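Local coordinates for protein necrotic enteritis toxin B (Clostridium perfringens, PDB 4I0N) that forms pores, probably as an oligomer in host-cell membranes, as a secreted toxin with the alpha-hemolysin fold, at residues 186-200 against 250-263. Residues are numbered along the deposited sequence; the frame is centred on the assembly and turned at random.
Sequences AIYGNQLFMKSRLYN and YILNWETTQWRGTN. With EDO (1,2-ethanediol), chain G.
Gly-261 pairs with the 186-200 loop through two backbone hydrogen bonds, its N to Tyr-188 O (2.8 Å) and its O from Asn-190 N. They make a single beta bridge between Gly-189 and Gly-261. Further along, Trp-259 N donates almost straight to Arg-197 O (2.9 Å, 171° at the hydrogen).

Side-chain donors also hold loop carbonyls. Trp-259 NE1 reaches the carbonyls of Tyr-199 and Asn-200 through two weak bonds. The Arg-260 chain runs out straight, and its NH2 donates to both Ala-186 O and Ile-187 O, each at 3.0 Å. It approaches from above both carbonyl planes. Its NH1 bonds Tyr-184. Tyr-250 OH donates to Asn-190 O (2.7 Å), which lies at the ring edge. A water links Ile-187 O to Glu-255 and Gln-258.

Leu-192 and Phe-193 pack on the Tyr-250 ring. Leu-192 CB sits over its face in a CH-pi contact. Phe-193 turns its edge to the Tyr-250 face in a T-shaped stack (centroids 5.6 Å apart, planes at 89°). Separately, Met-194 bends at chi3 (-71°), which brings CE against Leu-252 CD2 (3.8 Å) and Trp-259 CB. Trp-259 O is buried here without a polar partner. Ile-187 and Gln-258 cross at about a right angle, with Ile-187 CG2 against the amide carbon CD of Gln-258 (3.6 Å).

The contact lays an irregular loop over the beta hairpin 250-263, about 31 Å from the chain centre, consistent with the rim domain of alpha-hemolysin-like toxins.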
loop_
_atom_site.group_PDB
_atom_site.type_symbol
_atom_site.label_atom_id
_atom_site.label_comp_id
_atom_site.label_asym_id
_atom_site.label_seq_id
_atom_site.Cartn_x
_atom_site.Cartn_y
_atom_site.Cartn_z
ATOM N N ALA A 186 16.290 -26.118 -16.061
ATOM C CA ALA A 186 17.054 -26.194 -17.313
ATOM C C ALA A 186 16.189 -26.381 -18.560
ATOM O O ALA A 186 16.516 -25.852 -19.618
ATOM C CB ALA A 186 18.112 -27.295 -17.235
ATOM N N ILE A 187 15.091 -27.121 -18.427
ATOM C CA ILE A 187 14.187 -27.368 -19.546
ATOM C C ILE A 187 13.015 -26.371 -19.560
ATOM O O ILE A 187 12.814 -25.684 -20.556
ATOM C CB ILE A 187 13.661 -28.815 -19.550
ATOM C CG1 ILE A 187 14.832 -29.813 -19.507
ATOM C CG2 ILE A 187 12.774 -29.071 -20.767
ATOM C CD1 ILE A 187 14.402 -31.272 -19.312
ATOM N N TYR A 188 12.272 -26.277 -18.451
ATOM C CA TYR A 188 11.023 -25.478 -18.407
ATOM C C TYR A 188 11.189 -23.999 -18.084
ATOM O O TYR A 188 10.214 -23.239 -18.141
ATOM C CB TYR A 188 10.022 -26.115 -17.442
ATOM C CG TYR A 188 9.877 -27.598 -17.699
ATOM C CD1 TYR A 188 9.258 -28.062 -18.857
ATOM C CD2 TYR A 188 10.408 -28.534 -16.808
ATOM C CE1 TYR A 188 9.145 -29.436 -19.116
ATOM C CE2 TYR A 188 10.299 -29.906 -17.058
ATOM C CZ TYR A 188 9.659 -30.343 -18.210
ATOM O OH TYR A 188 9.551 -31.694 -18.461
ATOM N N GLY A 189 12.413 -23.588 -17.754
ATOM C CA GLY A 189 12.690 -22.187 -17.431
ATOM C C GLY A 189 12.047 -21.869 -16.098
ATOM O O GLY A 189 12.076 -22.690 -15.184
ATOM N N ASN A 190 11.465 -20.673 -15.998
ATOM C CA ASN A 190 10.734 -20.278 -14.806
ATOM C C ASN A 190 9.278 -20.726 -14.939
ATOM O O ASN A 190 8.578 -20.302 -15.848
ATOM C CB ASN A 190 10.790 -18.754 -14.601
ATOM C CG ASN A 190 10.277 -18.344 -13.236
ATOM O OD1 ASN A 190 9.481 -19.070 -12.618
ATOM N ND2 ASN A 190 10.763 -17.211 -12.723
ATOM N N GLN A 191 8.840 -21.593 -14.034
ATOM C CA GLN A 191 7.489 -22.152 -14.110
ATOM C C GLN A 191 6.442 -21.331 -13.351
ATOM O O GLN A 191 5.301 -21.770 -13.199
ATOM C CB GLN A 191 7.520 -23.612 -13.620
ATOM C CG GLN A 191 8.244 -24.536 -14.593
ATOM C CD GLN A 191 8.631 -25.831 -13.950
ATOM O OE1 GLN A 191 7.915 -26.837 -14.071
ATOM N NE2 GLN A 191 9.748 -25.823 -13.234
ATOM N N LEU A 192 6.843 -20.152 -12.875
ATOM C CA LEU A 192 6.006 -19.244 -12.062
ATOM C C LEU A 192 4.481 -19.371 -12.233
ATOM O O LEU A 192 3.782 -19.742 -11.283
ATOM C CB LEU A 192 6.461 -17.795 -12.289
ATOM C CG LEU A 192 6.039 -16.683 -11.331
ATOM C CD1 LEU A 192 6.428 -17.012 -9.915
ATOM C CD2 LEU A 192 6.678 -15.367 -11.784
ATOM N N PHE A 193 3.957 -19.054 -13.418
ATOM C CA PHE A 193 2.506 -19.132 -13.635
ATOM C C PHE A 193 2.152 -20.054 -14.782
ATOM O O PHE A 193 1.127 -19.877 -15.438
ATOM C CB PHE A 193 1.882 -17.742 -13.873
ATOM C CG PHE A 193 2.236 -16.714 -12.815
ATOM C CD1 PHE A 193 1.815 -16.873 -11.495
ATOM C CD2 PHE A 193 2.954 -15.566 -13.164
ATOM C CE1 PHE A 193 2.121 -15.913 -10.530
ATOM C CE2 PHE A 193 3.275 -14.608 -12.207
ATOM C CZ PHE A 193 2.856 -14.786 -10.882
ATOM N N MET A 194 2.990 -21.060 -14.994
ATOM C CA MET A 194 2.787 -22.039 -16.070
ATOM C C MET A 194 1.755 -23.089 -15.659
ATOM O O MET A 194 1.969 -23.839 -14.695
ATOM C CB MET A 194 4.131 -22.688 -16.417
ATOM C CG MET A 194 4.078 -23.701 -17.575
ATOM S SD MET A 194 5.607 -24.647 -17.759
ATOM C CE MET A 194 6.728 -23.384 -18.391
ATOM N N LYS A 195 0.636 -23.140 -16.372
ATOM C CA LYS A 195 -0.446 -24.092 -16.044
ATOM C C LYS A 195 -0.055 -25.534 -16.379
ATOM O O LYS A 195 -0.253 -26.446 -15.560
ATOM C CB LYS A 195 -1.743 -23.679 -16.750
ATOM C CG LYS A 195 -2.993 -24.460 -16.376
ATOM C CD LYS A 195 -4.201 -23.802 -17.031
ATOM C CE LYS A 195 -5.488 -24.557 -16.738
ATOM N NZ LYS A 195 -6.679 -23.750 -17.156
ATOM N N SER A 196 0.528 -25.735 -17.563
ATOM C CA SER A 196 0.984 -27.061 -18.006
ATOM C C SER A 196 2.325 -27.003 -18.730
ATOM O O SER A 196 2.561 -26.117 -19.542
ATOM C CB SER A 196 -0.058 -27.718 -18.931
ATOM O OG SER A 196 0.400 -28.971 -19.401
ATOM N N ARG A 197 3.198 -27.972 -18.448
ATOM C CA ARG A 197 4.461 -28.103 -19.175
ATOM C C ARG A 197 4.247 -28.578 -20.612
ATOM O O ARG A 197 5.033 -28.255 -21.507
ATOM C CB ARG A 197 5.379 -29.086 -18.462
ATOM C CG ARG A 197 5.920 -28.576 -17.149
ATOM C CD ARG A 197 6.559 -29.742 -16.414
ATOM N NE ARG A 197 7.314 -29.304 -15.252
ATOM C CZ ARG A 197 8.002 -30.127 -14.469
ATOM N NH1 ARG A 197 8.014 -31.434 -14.734
ATOM N NH2 ARG A 197 8.672 -29.648 -13.430
ATOM N N LEU A 198 3.167 -29.321 -20.825
ATOM C CA LEU A 198 2.990 -30.070 -22.067
ATOM C C LEU A 198 1.791 -29.635 -22.899
ATOM O O LEU A 198 1.780 -29.838 -24.127
ATOM C CB LEU A 198 2.894 -31.571 -21.771
ATOM C CG LEU A 198 4.010 -32.228 -20.944
ATOM C CD1 LEU A 198 3.674 -33.705 -20.739
ATOM C CD2 LEU A 198 5.376 -32.079 -21.593
ATOM N N TYR A 199 0.783 -29.067 -22.242
ATOM C CA TYR A 199 -0.506 -28.813 -22.890
ATOM C C TYR A 199 -0.888 -27.344 -22.949
ATOM O O TYR A 199 -0.221 -26.505 -22.332
ATOM C CB TYR A 199 -1.617 -29.633 -22.215
ATOM C CG TYR A 199 -1.296 -31.106 -22.202
ATOM C CD1 TYR A 199 -1.200 -31.826 -23.394
ATOM C CD2 TYR A 199 -1.040 -31.773 -21.003
ATOM C CE1 TYR A 199 -0.874 -33.175 -23.391
ATOM C CE2 TYR A 199 -0.723 -33.137 -20.997
ATOM C CZ TYR A 199 -0.632 -33.817 -22.185
ATOM O OH TYR A 199 -0.320 -35.163 -22.187
ATOM N N ASN A 200 -1.950 -27.061 -23.718
ATOM C CA ASN A 200 -2.593 -25.742 -23.819
ATOM C C ASN A 200 -1.928 -24.813 -24.830
ATOM O O ASN A 200 -0.711 -24.828 -24.976
ATOM C CB ASN A 200 -2.660 -25.037 -22.453
ATOM C CG ASN A 200 -3.337 -25.874 -21.380
ATOM O OD1 ASN A 200 -2.866 -25.928 -20.240
ATOM N ND2 ASN A 200 -4.435 -26.532 -21.732
ATOM N N TYR A 250 5.429 -12.174 -17.524
ATOM C CA TYR A 250 5.705 -13.611 -17.501
ATOM C C TYR A 250 5.357 -14.232 -18.861
ATOM O O TYR A 250 4.196 -14.202 -19.310
ATOM C CB TYR A 250 4.951 -14.293 -16.362
ATOM C CG TYR A 250 5.232 -15.790 -16.331
ATOM C CD1 TYR A 250 6.503 -16.277 -16.031
ATOM C CD2 TYR A 250 4.231 -16.714 -16.655
ATOM C CE1 TYR A 250 6.769 -17.665 -16.045
ATOM C CE2 TYR A 250 4.485 -18.083 -16.655
ATOM C CZ TYR A 250 5.751 -18.549 -16.363
ATOM O OH TYR A 250 5.976 -19.909 -16.356
ATOM N N ILE A 251 6.387 -14.740 -19.537
ATOM C CA ILE A 251 6.295 -15.086 -20.957
ATOM C C ILE A 251 6.484 -16.593 -21.139
ATOM O O ILE A 251 7.397 -17.190 -20.553
ATOM C CB ILE A 251 7.377 -14.329 -21.772
ATOM C CG1 ILE A 251 7.143 -12.818 -21.702
ATOM C CG2 ILE A 251 7.393 -14.787 -23.233
ATOM C CD1 ILE A 251 8.435 -11.978 -21.911
ATOM N N LEU A 252 5.614 -17.191 -21.956
ATOM C CA LEU A 252 5.696 -18.608 -22.308
ATOM C C LEU A 252 6.027 -18.745 -23.785
ATOM O O LEU A 252 5.409 -18.080 -24.628
ATOM C CB LEU A 252 4.361 -19.319 -22.062
ATOM C CG LEU A 252 3.918 -19.469 -20.605
ATOM C CD1 LEU A 252 2.488 -20.013 -20.530
ATOM C CD2 LEU A 252 4.911 -20.313 -19.808
ATOM N N ASN A 253 7.025 -19.573 -24.073
ATOM C CA ASN A 253 7.388 -19.949 -25.444
ATOM C C ASN A 253 7.376 -21.469 -25.593
ATOM O O ASN A 253 7.983 -22.198 -24.796
ATOM C CB ASN A 253 8.787 -19.430 -25.813
ATOM C CG ASN A 253 8.848 -17.927 -25.964
ATOM O OD1 ASN A 253 8.459 -17.382 -26.992
ATOM N ND2 ASN A 253 9.380 -17.248 -24.954
ATOM N N TRP A 254 6.698 -21.954 -26.630
ATOM C CA TRP A 254 6.675 -23.381 -26.904
ATOM C C TRP A 254 7.989 -23.816 -27.548
ATOM O O TRP A 254 8.409 -23.248 -28.565
ATOM C CB TRP A 254 5.489 -23.745 -27.811
ATOM C CG TRP A 254 5.444 -25.208 -28.157
ATOM C CD1 TRP A 254 5.773 -25.773 -29.360
ATOM C CD2 TRP A 254 5.075 -26.293 -27.291
ATOM N NE1 TRP A 254 5.618 -27.134 -29.297
ATOM C CE2 TRP A 254 5.195 -27.482 -28.043
ATOM C CE3 TRP A 254 4.658 -26.376 -25.952
ATOM C CZ2 TRP A 254 4.901 -28.739 -27.507
ATOM C CZ3 TRP A 254 4.363 -27.625 -25.421
ATOM C CH2 TRP A 254 4.489 -28.792 -26.200
ATOM N N GLU A 255 8.628 -24.823 -26.957
ATOM C CA GLU A 255 9.919 -25.315 -27.451
ATOM C C GLU A 255 9.858 -26.774 -27.876
ATOM O O GLU A 255 10.399 -27.672 -27.214
ATOM C CB GLU A 255 11.024 -25.069 -26.429
ATOM C CG GLU A 255 11.206 -23.595 -26.132
ATOM C CD GLU A 255 12.524 -23.269 -25.486
ATOM O OE1 GLU A 255 13.181 -24.190 -24.930
ATOM O OE2 GLU A 255 12.895 -22.076 -25.515
ATOM N N THR A 256 9.181 -26.977 -29.002
ATOM C CA THR A 256 9.024 -28.278 -29.667
ATOM C C THR A 256 8.260 -29.327 -28.858
ATOM O O THR A 256 7.256 -29.854 -29.330
ATOM C CB THR A 256 10.363 -28.834 -30.183
ATOM O OG1 THR A 256 11.067 -27.787 -30.856
ATOM C CG2 THR A 256 10.129 -30.006 -31.150
ATOM N N THR A 257 8.729 -29.623 -27.649
ATOM C CA THR A 257 8.137 -30.693 -26.855
ATOM C C THR A 257 7.561 -30.247 -25.512
ATOM O O THR A 257 6.856 -31.018 -24.851
ATOM C CB THR A 257 9.145 -31.836 -26.665
ATOM O OG1 THR A 257 10.412 -31.285 -26.282
ATOM C CG2 THR A 257 9.310 -32.597 -27.979
ATOM N N GLN A 258 7.842 -28.996 -25.127
ATOM C CA GLN A 258 7.348 -28.436 -23.872
ATOM C C GLN A 258 7.355 -26.917 -23.882
ATOM O O GLN A 258 7.999 -26.284 -24.721
ATOM C CB GLN A 258 8.150 -28.948 -22.651
ATOM C CG GLN A 258 9.622 -28.555 -22.635
ATOM C CD GLN A 258 10.472 -29.406 -23.557
ATOM O OE1 GLN A 258 10.278 -30.619 -23.661
ATOM N NE2 GLN A 258 11.413 -28.771 -24.238
ATOM N N TRP A 259 6.623 -26.358 -22.926
ATOM C CA TRP A 259 6.648 -24.946 -22.642
ATOM C C TRP A 259 7.879 -24.534 -21.838
ATOM O O TRP A 259 8.325 -25.259 -20.946
ATOM C CB TRP A 259 5.395 -24.570 -21.853
ATOM C CG TRP A 259 4.171 -24.544 -22.694
ATOM C CD1 TRP A 259 3.154 -25.461 -22.710
ATOM C CD2 TRP A 259 3.836 -23.547 -23.656
ATOM N NE1 TRP A 259 2.184 -25.069 -23.622
ATOM C CE2 TRP A 259 2.588 -23.910 -24.227
ATOM C CE3 TRP A 259 4.469 -22.375 -24.099
ATOM C CZ2 TRP A 259 1.956 -23.130 -25.218
ATOM C CZ3 TRP A 259 3.848 -21.605 -25.076
ATOM C CH2 TRP A 259 2.604 -21.994 -25.633
ATOM N N ARG A 260 8.393 -23.345 -22.139
ATOM C CA ARG A 260 9.465 -22.722 -21.350
ATOM C C ARG A 260 9.013 -21.327 -20.891
ATOM O O ARG A 260 8.531 -20.515 -21.709
ATOM C CB ARG A 260 10.744 -22.603 -22.186
ATOM C CG ARG A 260 11.937 -22.007 -21.452
ATOM C CD ARG A 260 13.186 -22.203 -22.297
ATOM N NE ARG A 260 14.379 -21.617 -21.723
ATOM C CZ ARG A 260 15.189 -22.250 -20.881
ATOM N NH1 ARG A 260 16.274 -21.637 -20.421
ATOM N NH2 ARG A 260 14.918 -23.483 -20.501
ATOM N N GLY A 261 9.187 -21.041 -19.601
ATOM C CA GLY A 261 8.734 -19.728 -19.060
ATOM C C GLY A 261 9.904 -18.820 -18.748
ATOM O O GLY A 261 10.982 -19.293 -18.392
ATOM N N THR A 262 9.693 -17.507 -18.893
ATOM C CA THR A 262 10.695 -16.501 -18.555
ATOM C C THR A 262 9.934 -15.371 -17.876
ATOM O O THR A 262 8.885 -14.958 -18.378
ATOM C CB THR A 262 11.398 -15.924 -19.826
ATOM O OG1 THR A 262 11.909 -16.997 -20.620
ATOM C CG2 THR A 262 12.582 -15.040 -19.439
ATOM N N ASN A 263 10.437 -14.889 -16.741
ATOM C CA ASN A 263 9.879 -13.686 -16.136
ATOM C C ASN A 263 10.863 -12.515 -16.279
ATOM O O ASN A 263 12.070 -12.667 -16.062
ATOM C CB ASN A 263 9.577 -13.909 -14.657
ATOM C CG ASN A 263 8.754 -12.782 -14.062
ATOM O OD1 ASN A 263 7.601 -12.584 -14.448
ATOM N ND2 ASN A 263 9.346 -12.030 -13.127
HETATM C C1 EDO G . 1.278 -27.586 -28.111
HETATM O O1 EDO G . 0.640 -28.102 -26.936
HETATM C C2 EDO G . 0.356 -26.585 -28.799
HETATM O O2 EDO G . 0.729 -25.242 -28.459
HETATM O O HOH W 1 12.492 -26.244 -23.128
HETATM O O HOH W 2 9.745 -32.365 -21.826
#